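Local coordinates for protein separin (Saccharomyces cerevisiae, PDB 5U1T) that cleaves the cohesin subunit MCD1/SCC1 at the onset of anaphase as a caspase-like cysteine protease, setting off chromosome segregation, and is held inactive by securin beforehand, at residues A[152-157]-A[190-195]; A[158-163]-A[197-202]; A[163-168]-A[173-178]. One frame throughout, in Å; residues are numbered along the deposited sequence.

Three buried contacts show how one patch of a mainly helical region changes its chemistry as the chain moves from helix to turn to loop. Interactions 1 and 2 both use helix 190-203, met first by helix 146-158 and then by the short helix 160-163 that follows it; interaction 3 ties the next loop back to helix 172-185. Interaction 1 is purely apolar, interaction 2 brings a tyrosine hydroxyl to a carboxylate that also forms a salt bridge with Lys196, and interaction 3 is apolar again but smaller, with one of its leucines partly exposed. Phe157 touches both Tyr200 and Leu175, and the backbone carbonyl of Asp160 meets the amide of Leu165, so the three merge into one unit.

Interaction 1: residues A[152-157]-A[190-195]; sequences HILELF and KVLFGL
Leu154 and Ile153 meet Phe193 and Leu192 in a contact made wholly of apolar side chains. The aromatic part centres on Phe193, whose ring is approached obliquely by two residues of the other helix. CD2 of Leu154 lies 3.8 Å from CE1 of Phe193, while CG2 of Ile153 sits 3.9 Å from both CZ and CE2 of the same ring. The Ile153 methyl gets there because CG2 is anti to the backbone N, leaving CG1 beside that nitrogen (chi1 -78°). The aliphatic part joins two leucines: CD1 of Leu192 falls 4.0 Å from each of the methyls CD1 and CD2 of Leu154, and the side chains cross at about a right angle. Neighbouring helices close the cluster, with Phe182 against Ile153, Phe183 against Phe193, and Leu239 and Phe242 against Leu192. The short axes run 11.4 Å apart at a crossing angle of 29°, wide enough that long side chains, not the backbones, span the gap. Such a near-parallel pair of helices, with helix 172-185, which lies between them in sequence, packing on both, is typical of stacked alpha-helical arrays like the helical domain of separase.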
loop_
_atom_site.group_PDB
_atom_site.type_symbol
_atom_site.label_atom_id
_atom_site.label_comp_id
_atom_site.label_asym_id
_atom_site.label_seq_id
_atom_site.Cartn_x
_atom_site.Cartn_y
_atom_site.Cartn_z
ATOM N N HIS A 152 -60.921 15.136 -35.719
ATOM C CA HIS A 152 -59.543 14.686 -35.557
ATOM C C HIS A 152 -58.745 14.805 -36.847
ATOM O O HIS A 152 -57.547 15.097 -36.828
ATOM C CB HIS A 152 -59.518 13.250 -35.066
ATOM C CG HIS A 152 -60.354 13.034 -33.854
ATOM N ND1 HIS A 152 -60.296 13.873 -32.764
ATOM C CD2 HIS A 152 -61.266 12.081 -33.554
ATOM C CE1 HIS A 152 -61.141 13.446 -31.842
ATOM N NE2 HIS A 152 -61.740 12.360 -32.297
ATOM N N ILE A 153 -59.406 14.561 -37.968
ATOM C CA ILE A 153 -58.732 14.637 -39.244
ATOM C C ILE A 153 -58.452 16.095 -39.547
ATOM O O ILE A 153 -57.388 16.440 -40.065
ATOM C CB ILE A 153 -59.558 13.979 -40.338
ATOM C CG1 ILE A 153 -59.389 12.469 -40.231
ATOM C CG2 ILE A 153 -59.105 14.426 -41.701
ATOM C CD1 ILE A 153 -60.526 11.719 -40.802
ATOM N N LEU A 154 -59.389 16.958 -39.176
ATOM C CA LEU A 154 -59.165 18.385 -39.317
ATOM C C LEU A 154 -58.021 18.837 -38.405
ATOM O O LEU A 154 -57.110 19.518 -38.864
ATOM C CB LEU A 154 -60.444 19.166 -39.027
ATOM C CG LEU A 154 -61.559 18.983 -40.070
ATOM C CD1 LEU A 154 -62.807 19.806 -39.744
ATOM C CD2 LEU A 154 -61.068 19.286 -41.484
ATOM N N GLU A 155 -58.049 18.433 -37.132
ATOM C CA GLU A 155 -57.002 18.800 -36.155
ATOM C C GLU A 155 -55.597 18.395 -36.630
ATOM O O GLU A 155 -54.646 19.184 -36.575
ATOM C CB GLU A 155 -57.309 18.166 -34.786
ATOM C CG GLU A 155 -56.104 18.007 -33.854
ATOM C CD GLU A 155 -55.596 19.324 -33.257
ATOM O OE1 GLU A 155 -54.562 19.292 -32.539
ATOM O OE2 GLU A 155 -56.224 20.384 -33.498
ATOM N N LEU A 156 -55.504 17.155 -37.097
ATOM C CA LEU A 156 -54.336 16.631 -37.788
ATOM C C LEU A 156 -53.811 17.586 -38.845
ATOM O O LEU A 156 -52.685 18.074 -38.763
ATOM C CB LEU A 156 -54.686 15.296 -38.445
ATOM C CG LEU A 156 -53.635 14.697 -39.362
ATOM C CD1 LEU A 156 -52.481 14.313 -38.489
ATOM C CD2 LEU A 156 -54.181 13.499 -40.119
ATOM N N PHE A 157 -54.641 17.854 -39.844
ATOM C CA PHE A 157 -54.193 18.609 -40.995
ATOM C C PHE A 157 -54.081 20.092 -40.673
ATOM O O PHE A 157 -53.249 20.781 -41.255
ATOM C CB PHE A 157 -55.113 18.349 -42.177
ATOM C CG PHE A 157 -54.789 17.072 -42.918
ATOM C CD1 PHE A 157 -53.665 16.994 -43.739
ATOM C CD2 PHE A 157 -55.587 15.952 -42.795
ATOM C CE1 PHE A 157 -53.357 15.823 -44.429
ATOM C CE2 PHE A 157 -55.278 14.782 -43.482
ATOM C CZ PHE A 157 -54.168 14.718 -44.298
ATOM N N LYS A 190 -65.767 20.610 -46.945
ATOM C CA LYS A 190 -65.139 20.348 -48.239
ATOM C C LYS A 190 -64.136 21.462 -48.591
ATOM O O LYS A 190 -63.050 21.203 -49.123
ATOM C CB LYS A 190 -66.213 20.202 -49.329
ATOM C CG LYS A 190 -67.474 19.478 -48.850
ATOM C CD LYS A 190 -68.196 18.738 -49.973
ATOM C CE LYS A 190 -67.349 17.608 -50.525
ATOM N NZ LYS A 190 -68.094 16.734 -51.465
ATOM N N VAL A 191 -64.499 22.701 -48.262
ATOM C CA VAL A 191 -63.603 23.841 -48.421
ATOM C C VAL A 191 -62.258 23.622 -47.723
ATOM O O VAL A 191 -61.203 23.827 -48.324
ATOM C CB VAL A 191 -64.253 25.142 -47.884
ATOM C CG1 VAL A 191 -65.021 24.866 -46.611
ATOM C CG2 VAL A 191 -63.199 26.208 -47.638
ATOM N N LEU A 192 -62.302 23.197 -46.460
ATOM C CA LEU A 192 -61.092 22.977 -45.663
ATOM C C LEU A 192 -60.144 21.985 -46.319
ATOM O O LEU A 192 -58.939 22.232 -46.422
ATOM C CB LEU A 192 -61.462 22.493 -44.268
ATOM C CG LEU A 192 -62.094 23.578 -43.401
ATOM C CD1 LEU A 192 -62.356 23.062 -41.993
ATOM C CD2 LEU A 192 -61.197 24.798 -43.379
ATOM N N PHE A 193 -60.700 20.867 -46.768
ATOM C CA PHE A 193 -59.930 19.892 -47.520
ATOM C C PHE A 193 -59.414 20.479 -48.829
ATOM O O PHE A 193 -58.214 20.377 -49.118
ATOM C CB PHE A 193 -60.765 18.646 -47.779
ATOM C CG PHE A 193 -60.974 17.807 -46.555
ATOM C CD1 PHE A 193 -62.040 18.053 -45.702
ATOM C CD2 PHE A 193 -60.094 16.784 -46.238
ATOM C CE1 PHE A 193 -62.226 17.283 -44.555
ATOM C CE2 PHE A 193 -60.282 16.011 -45.096
ATOM C CZ PHE A 193 -61.349 16.264 -44.258
ATOM N N GLY A 194 -60.313 21.095 -49.608
ATOM C CA GLY A 194 -59.929 21.822 -50.809
ATOM C C GLY A 194 -58.724 22.731 -50.605
ATOM O O GLY A 194 -57.719 22.606 -51.299
ATOM N N LEU A 195 -58.821 23.635 -49.637
ATOM C CA LEU A 195 -57.730 24.544 -49.305
ATOM C C LEU A 195 -56.415 23.806 -49.058
ATOM O O LEU A 195 -55.359 24.203 -49.572
ATOM C CB LEU A 195 -58.095 25.379 -48.072
ATOM C CG LEU A 195 -59.138 26.490 -48.226
ATOM C CD1 LEU A 195 -59.745 26.858 -46.885
ATOM C CD2 LEU A 195 -58.503 27.714 -48.855
#

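Interaction 2: residues A[158-163]-A[197-202]; sequences SHDKRY and FLQYIK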
loop_
_atom_site.group_PDB
_atom_site.type_symbol
_atom_site.label_atom_id
_atom_site.label_comp_id
_atom_site.label_asym_id
_atom_site.label_seq_id
_atom_site.Cartn_x
_atom_site.Cartn_y
_atom_site.Cartn_z
ATOM N N SER A 158 -54.874 20.566 -39.715
ATOM C CA SER A 158 -54.698 21.922 -39.184
ATOM C C SER A 158 -53.244 22.138 -38.769
ATOM O O SER A 158 -52.621 23.110 -39.168
ATOM C CB SER A 158 -55.637 22.179 -37.991
ATOM O OG SER A 158 -55.464 23.481 -37.438
ATOM N N HIS A 159 -52.713 21.211 -37.978
ATOM C CA HIS A 159 -51.324 21.269 -37.534
ATOM C C HIS A 159 -50.453 20.256 -38.261
ATOM O O HIS A 159 -49.647 19.573 -37.636
ATOM C CB HIS A 159 -51.228 21.028 -36.035
ATOM C CG HIS A 159 -51.967 22.035 -35.222
ATOM N ND1 HIS A 159 -53.206 21.781 -34.669
ATOM C CD2 HIS A 159 -51.650 23.303 -34.873
ATOM C CE1 HIS A 159 -53.615 22.848 -34.010
ATOM N NE2 HIS A 159 -52.690 23.787 -34.120
ATOM N N ASP A 160 -50.625 20.172 -39.580
ATOM C CA ASP A 160 -49.822 19.307 -40.441
ATOM C C ASP A 160 -48.309 19.504 -40.284
ATOM O O ASP A 160 -47.543 18.554 -40.453
ATOM C CB ASP A 160 -50.210 19.529 -41.904
ATOM C CG ASP A 160 -50.131 20.986 -42.312
ATOM O OD1 ASP A 160 -49.589 21.807 -41.537
ATOM O OD2 ASP A 160 -50.608 21.310 -43.415
ATOM N N LYS A 161 -47.884 20.730 -39.978
ATOM C CA LYS A 161 -46.469 21.029 -39.761
ATOM C C LYS A 161 -45.875 20.174 -38.651
ATOM O O LYS A 161 -44.696 19.806 -38.679
ATOM C CB LYS A 161 -46.278 22.507 -39.428
ATOM C CG LYS A 161 -46.030 23.359 -40.636
ATOM C CD LYS A 161 -46.699 24.708 -40.519
ATOM C CE LYS A 161 -45.718 25.794 -40.109
ATOM N NZ LYS A 161 -46.299 27.163 -40.348
ATOM N N ARG A 162 -46.704 19.859 -37.667
ATOM C CA ARG A 162 -46.250 19.126 -36.509
ATOM C C ARG A 162 -46.510 17.639 -36.645
ATOM O O ARG A 162 -45.638 16.827 -36.337
ATOM C CB ARG A 162 -46.922 19.666 -35.258
ATOM C CG ARG A 162 -46.901 18.707 -34.112
ATOM C CD ARG A 162 -47.550 19.310 -32.901
ATOM N NE ARG A 162 -47.552 18.376 -31.789
ATOM C CZ ARG A 162 -48.118 18.614 -30.615
ATOM N NH1 ARG A 162 -48.056 17.699 -29.657
ATOM N NH2 ARG A 162 -48.734 19.765 -30.393
ATOM N N TYR A 163 -47.695 17.264 -37.112
ATOM C CA TYR A 163 -48.019 15.843 -37.115
ATOM C C TYR A 163 -47.537 15.109 -38.361
ATOM O O TYR A 163 -47.424 13.886 -38.347
ATOM C CB TYR A 163 -49.521 15.632 -36.946
ATOM C CG TYR A 163 -50.064 16.241 -35.682
ATOM C CD1 TYR A 163 -49.553 15.882 -34.432
ATOM C CD2 TYR A 163 -51.097 17.181 -35.734
ATOM C CE1 TYR A 163 -50.050 16.446 -33.265
ATOM C CE2 TYR A 163 -51.602 17.748 -34.579
ATOM C CZ TYR A 163 -51.073 17.378 -33.350
ATOM O OH TYR A 163 -51.586 17.958 -32.219
ATOM N N PHE A 197 -55.574 20.711 -50.002
ATOM C CA PHE A 197 -55.170 19.979 -51.203
ATOM C C PHE A 197 -54.479 20.872 -52.225
ATOM O O PHE A 197 -53.482 20.472 -52.839
ATOM C CB PHE A 197 -56.381 19.299 -51.850
ATOM C CG PHE A 197 -56.155 18.883 -53.282
ATOM C CD1 PHE A 197 -55.490 17.705 -53.581
ATOM C CD2 PHE A 197 -56.620 19.668 -54.331
ATOM C CE1 PHE A 197 -55.284 17.324 -54.900
ATOM C CE2 PHE A 197 -56.416 19.289 -55.641
ATOM C CZ PHE A 197 -55.753 18.116 -55.928
ATOM N N LEU A 198 -55.023 22.071 -52.425
ATOM C CA LEU A 198 -54.386 23.050 -53.307
ATOM C C LEU A 198 -53.022 23.418 -52.739
ATOM O O LEU A 198 -52.020 23.423 -53.461
ATOM C CB LEU A 198 -55.256 24.304 -53.487
ATOM C CG LEU A 198 -56.598 24.086 -54.193
ATOM C CD1 LEU A 198 -57.340 25.402 -54.428
ATOM C CD2 LEU A 198 -56.402 23.333 -55.500
ATOM N N GLN A 199 -52.992 23.707 -51.441
ATOM C CA GLN A 199 -51.749 24.049 -50.760
ATOM C C GLN A 199 -50.682 22.977 -50.984
ATOM O O GLN A 199 -49.557 23.298 -51.348
ATOM C CB GLN A 199 -52.001 24.251 -49.267
ATOM C CG GLN A 199 -50.737 24.388 -48.427
ATOM C CD GLN A 199 -50.962 24.001 -46.971
ATOM O OE1 GLN A 199 -52.099 23.961 -46.494
ATOM N NE2 GLN A 199 -49.883 23.701 -46.266
ATOM N N TYR A 200 -51.041 21.707 -50.804
ATOM C CA TYR A 200 -50.054 20.626 -50.903
ATOM C C TYR A 200 -49.493 20.521 -52.317
ATOM O O TYR A 200 -48.277 20.424 -52.507
ATOM C CB TYR A 200 -50.651 19.276 -50.473
ATOM C CG TYR A 200 -50.659 19.036 -48.972
ATOM C CD1 TYR A 200 -50.135 19.975 -48.095
ATOM C CD2 TYR A 200 -51.190 17.865 -48.435
ATOM C CE1 TYR A 200 -50.146 19.760 -46.725
ATOM C CE2 TYR A 200 -51.203 17.640 -47.071
ATOM C CZ TYR A 200 -50.680 18.593 -46.221
ATOM O OH TYR A 200 -50.687 18.384 -44.862
ATOM N N ILE A 201 -50.384 20.554 -53.296
ATOM C CA ILE A 201 -50.005 20.451 -54.700
ATOM C C ILE A 201 -49.041 21.571 -55.139
ATOM O O ILE A 201 -48.136 21.341 -55.950
ATOM C CB ILE A 201 -51.265 20.437 -55.594
ATOM C CG1 ILE A 201 -51.857 19.024 -55.604
ATOM C CG2 ILE A 201 -50.950 20.905 -56.993
ATOM C CD1 ILE A 201 -52.598 18.676 -56.855
ATOM N N LYS A 202 -49.219 22.769 -54.587
ATOM C CA LYS A 202 -48.244 23.842 -54.776
ATOM C C LYS A 202 -46.975 23.527 -53.999
ATOM O O LYS A 202 -45.867 23.630 -54.525
ATOM C CB LYS A 202 -48.814 25.192 -54.324
ATOM C CG LYS A 202 -47.901 26.394 -54.586
ATOM C CD LYS A 202 -48.493 27.323 -55.640
ATOM C CE LYS A 202 -47.571 28.500 -55.932
ATOM N NZ LYS A 202 -48.039 29.323 -57.098
#
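A buried polar tie between Tyr200 and Asp160 joins the start of the short helix 160-163 to helix 190-203, within the helical domain. Its one hydrogen bond runs from the Tyr200 hydroxyl, OH, to OD2 of Asp160 over 3.3 Å, which is long. The oxygen is met on its anti side, 19° out of the carboxylate plane, and it lies at the edge of the tyrosine ring near the plane of that ring. The two side chains approach from opposite directions, and carboxylate and ring planes are inclined by only 26°. OD2 of Asp160 also comes within 3.7 Å of CE1 of Tyr200, so the oxygen meets the ring edge as well as the hydroxyl. Asp160 holds CG between its backbone N and carbonyl carbon (chi1 54°), which turns the carboxylate across to helix 190-203.

Gln199 stands beside this pair. Its NE2 stays 3.8 Å from OD2 of Asp160, too far for a hydrogen bond, and bonds instead to Gln203. The stronger partner of Asp160 is Lys196, one turn back from Tyr200, which forms a salt bridge with OD2 and also donates to OE1 of Gln199. One carboxylate oxygen thus serves both a lysine and a phenol, and the nearby positive charge would be expected to favour its ionised form.

His159 leaves helix 146-158 and takes the N-cap position of helix 160-163, which carries Asp160. Helix 172-185 packs on Tyr200 through Leu175 and Thr176, while helix 236-250 reaches Gln199 through Ser245.

Interaction 3: residues A[163-168]-A[173-178]; sequences YLLKDP and HALTKI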
loop_
_atom_site.group_PDB
_atom_site.type_symbol
_atom_site.label_atom_id
_atom_site.label_comp_id
_atom_site.label_asym_id
_atom_site.label_seq_id
_atom_site.Cartn_x
_atom_site.Cartn_y
_atom_site.Cartn_z
ATOM N N TYR A 163 -47.695 17.264 -37.112
ATOM C CA TYR A 163 -48.019 15.843 -37.115
ATOM C C TYR A 163 -47.537 15.109 -38.361
ATOM O O TYR A 163 -47.424 13.886 -38.347
ATOM C CB TYR A 163 -49.521 15.632 -36.946
ATOM C CG TYR A 163 -50.064 16.241 -35.682
ATOM C CD1 TYR A 163 -49.553 15.882 -34.432
ATOM C CD2 TYR A 163 -51.097 17.181 -35.734
ATOM C CE1 TYR A 163 -50.050 16.446 -33.265
ATOM C CE2 TYR A 163 -51.602 17.748 -34.579
ATOM C CZ TYR A 163 -51.073 17.378 -33.350
ATOM O OH TYR A 163 -51.586 17.958 -32.219
ATOM N N LEU A 164 -47.240 15.840 -39.427
ATOM C CA LEU A 164 -47.031 15.205 -40.727
ATOM C C LEU A 164 -45.786 15.656 -41.470
ATOM O O LEU A 164 -44.978 14.837 -41.905
ATOM C CB LEU A 164 -48.240 15.455 -41.624
ATOM C CG LEU A 164 -49.253 14.327 -41.795
ATOM C CD1 LEU A 164 -48.624 13.180 -42.538
ATOM C CD2 LEU A 164 -49.740 13.846 -40.468
ATOM N N LEU A 165 -45.651 16.967 -41.627
ATOM C CA LEU A 165 -44.669 17.549 -42.534
ATOM C C LEU A 165 -43.320 17.717 -41.865
ATOM O O LEU A 165 -42.796 18.826 -41.758
ATOM C CB LEU A 165 -45.175 18.898 -43.062
ATOM C CG LEU A 165 -46.597 18.889 -43.630
ATOM C CD1 LEU A 165 -47.009 20.270 -44.088
ATOM C CD2 LEU A 165 -46.732 17.890 -44.765
ATOM N N LYS A 166 -42.774 16.595 -41.410
ATOM C CA LYS A 166 -41.473 16.537 -40.776
ATOM C C LYS A 166 -40.675 15.420 -41.414
ATOM O O LYS A 166 -39.459 15.521 -41.539
ATOM C CB LYS A 166 -41.595 16.282 -39.274
ATOM C CG LYS A 166 -41.920 17.486 -38.440
ATOM C CD LYS A 166 -41.528 17.203 -37.006
ATOM C CE LYS A 166 -41.643 18.436 -36.157
ATOM N NZ LYS A 166 -42.836 18.349 -35.303
ATOM N N ASP A 167 -41.363 14.336 -41.779
ATOM C CA ASP A 167 -40.727 13.241 -42.501
ATOM C C ASP A 167 -40.164 13.822 -43.792
ATOM O O ASP A 167 -40.925 14.222 -44.683
ATOM C CB ASP A 167 -41.714 12.096 -42.776
ATOM C CG ASP A 167 -41.102 10.976 -43.624
ATOM O OD1 ASP A 167 -39.847 10.885 -43.681
ATOM O OD2 ASP A 167 -41.868 10.183 -44.232
ATOM N N PRO A 168 -38.828 13.907 -43.889
ATOM C CA PRO A 168 -38.195 14.553 -45.039
ATOM C C PRO A 168 -38.459 13.762 -46.296
ATOM O O PRO A 168 -38.353 14.303 -47.391
ATOM C CB PRO A 168 -36.708 14.530 -44.688
ATOM C CG PRO A 168 -36.648 14.240 -43.231
ATOM C CD PRO A 168 -37.828 13.372 -42.955
ATOM N N HIS A 173 -47.397 12.516 -53.240
ATOM C CA HIS A 173 -48.508 12.055 -54.070
ATOM C C HIS A 173 -49.527 11.241 -53.269
ATOM O O HIS A 173 -50.722 11.454 -53.394
ATOM C CB HIS A 173 -47.995 11.229 -55.254
ATOM C CG HIS A 173 -49.076 10.841 -56.208
ATOM N ND1 HIS A 173 -49.776 11.769 -56.953
ATOM C CD2 HIS A 173 -49.624 9.634 -56.500
ATOM C CE1 HIS A 173 -50.694 11.149 -57.677
ATOM N NE2 HIS A 173 -50.626 9.855 -57.418
ATOM N N ALA A 174 -49.050 10.345 -52.409
ATOM C CA ALA A 174 -49.941 9.545 -51.565
ATOM C C ALA A 174 -50.768 10.414 -50.622
ATOM O O ALA A 174 -52.004 10.407 -50.691
ATOM C CB ALA A 174 -49.156 8.536 -50.783
ATOM N N LEU A 175 -50.088 11.165 -49.758
ATOM C CA LEU A 175 -50.752 12.033 -48.783
ATOM C C LEU A 175 -51.737 13.029 -49.425
ATOM O O LEU A 175 -52.847 13.233 -48.925
ATOM C CB LEU A 175 -49.711 12.802 -47.959
ATOM C CG LEU A 175 -50.269 13.835 -46.975
ATOM C CD1 LEU A 175 -51.082 13.170 -45.890
ATOM C CD2 LEU A 175 -49.177 14.686 -46.367
ATOM N N THR A 176 -51.330 13.649 -50.528
ATOM C CA THR A 176 -52.144 14.697 -51.121
ATOM C C THR A 176 -53.311 14.063 -51.867
ATOM O O THR A 176 -54.401 14.636 -51.949
ATOM C CB THR A 176 -51.318 15.594 -52.066
ATOM O OG1 THR A 176 -51.096 14.913 -53.306
ATOM C CG2 THR A 176 -49.963 15.957 -51.441
ATOM N N LYS A 177 -53.087 12.861 -52.389
ATOM C CA LYS A 177 -54.168 12.094 -52.993
ATOM C C LYS A 177 -55.178 11.696 -51.922
ATOM O O LYS A 177 -56.387 11.705 -52.157
ATOM C CB LYS A 177 -53.629 10.855 -53.699
ATOM C CG LYS A 177 -54.634 10.150 -54.546
ATOM C CD LYS A 177 -54.091 8.864 -55.110
ATOM C CE LYS A 177 -55.123 8.238 -56.040
ATOM N NZ LYS A 177 -54.787 6.837 -56.399
ATOM N N ILE A 178 -54.669 11.340 -50.742
ATOM C CA ILE A 178 -55.511 10.987 -49.604
ATOM C C ILE A 178 -56.417 12.164 -49.240
ATOM O O ILE A 178 -57.585 11.973 -48.913
ATOM C CB ILE A 178 -54.643 10.538 -48.393
ATOM C CG1 ILE A 178 -54.353 9.041 -48.484
ATOM C CG2 ILE A 178 -55.327 10.826 -47.084
ATOM C CD1 ILE A 178 -55.606 8.175 -48.498
#
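Leu164 and Leu165 close over Leu175, so that a loop folds back on the helix it leads into. Helix 172-185 can be followed from its first turn. His173 contributes through its carbonyl: O accepts the backbone N of Lys177 at 2.9 Å and, more weakly, OG1 of Thr176 at 3.5 Å. Ala174 continues the helical bonding, its O taking N of Ile178.

Leu175 carries the contact. Its CG stands anti to the backbone N (chi1 175°), directing both methyls at the loop. CD1 and CD2 of Leu175 each lie 4.2 Å from CD1 of Leu164, so a single methyl is straddled by the fork of the other leucine, and the two side chains cross obliquely. CD2 of Leu175 also reaches CD2 of Leu165 at 4.3 Å. These separations describe loose van der Waals contact, with no hydrogen bond between the segments. Within the loop, Leu165 is the centre of an inverse gamma turn, closed by a weak bond from N of Lys166 to O of Leu164 over 2.9 Å.

Thr176 packs instead on Leu206. Beyond the two segments, Lys177 forms a salt bridge with an acidic side chain of another protein chain, and Ile178 packs on an apolar side chain of that chain, so this helix also faces a partner protein.

Three further helices border the contact: helix 146-158 supplies Leu156 against Leu164 and Phe157 against Leu175, helix 129-142 brings Lys133 to Leu164, and helix 190-203 lays Tyr200 and Gln203 against Leu165.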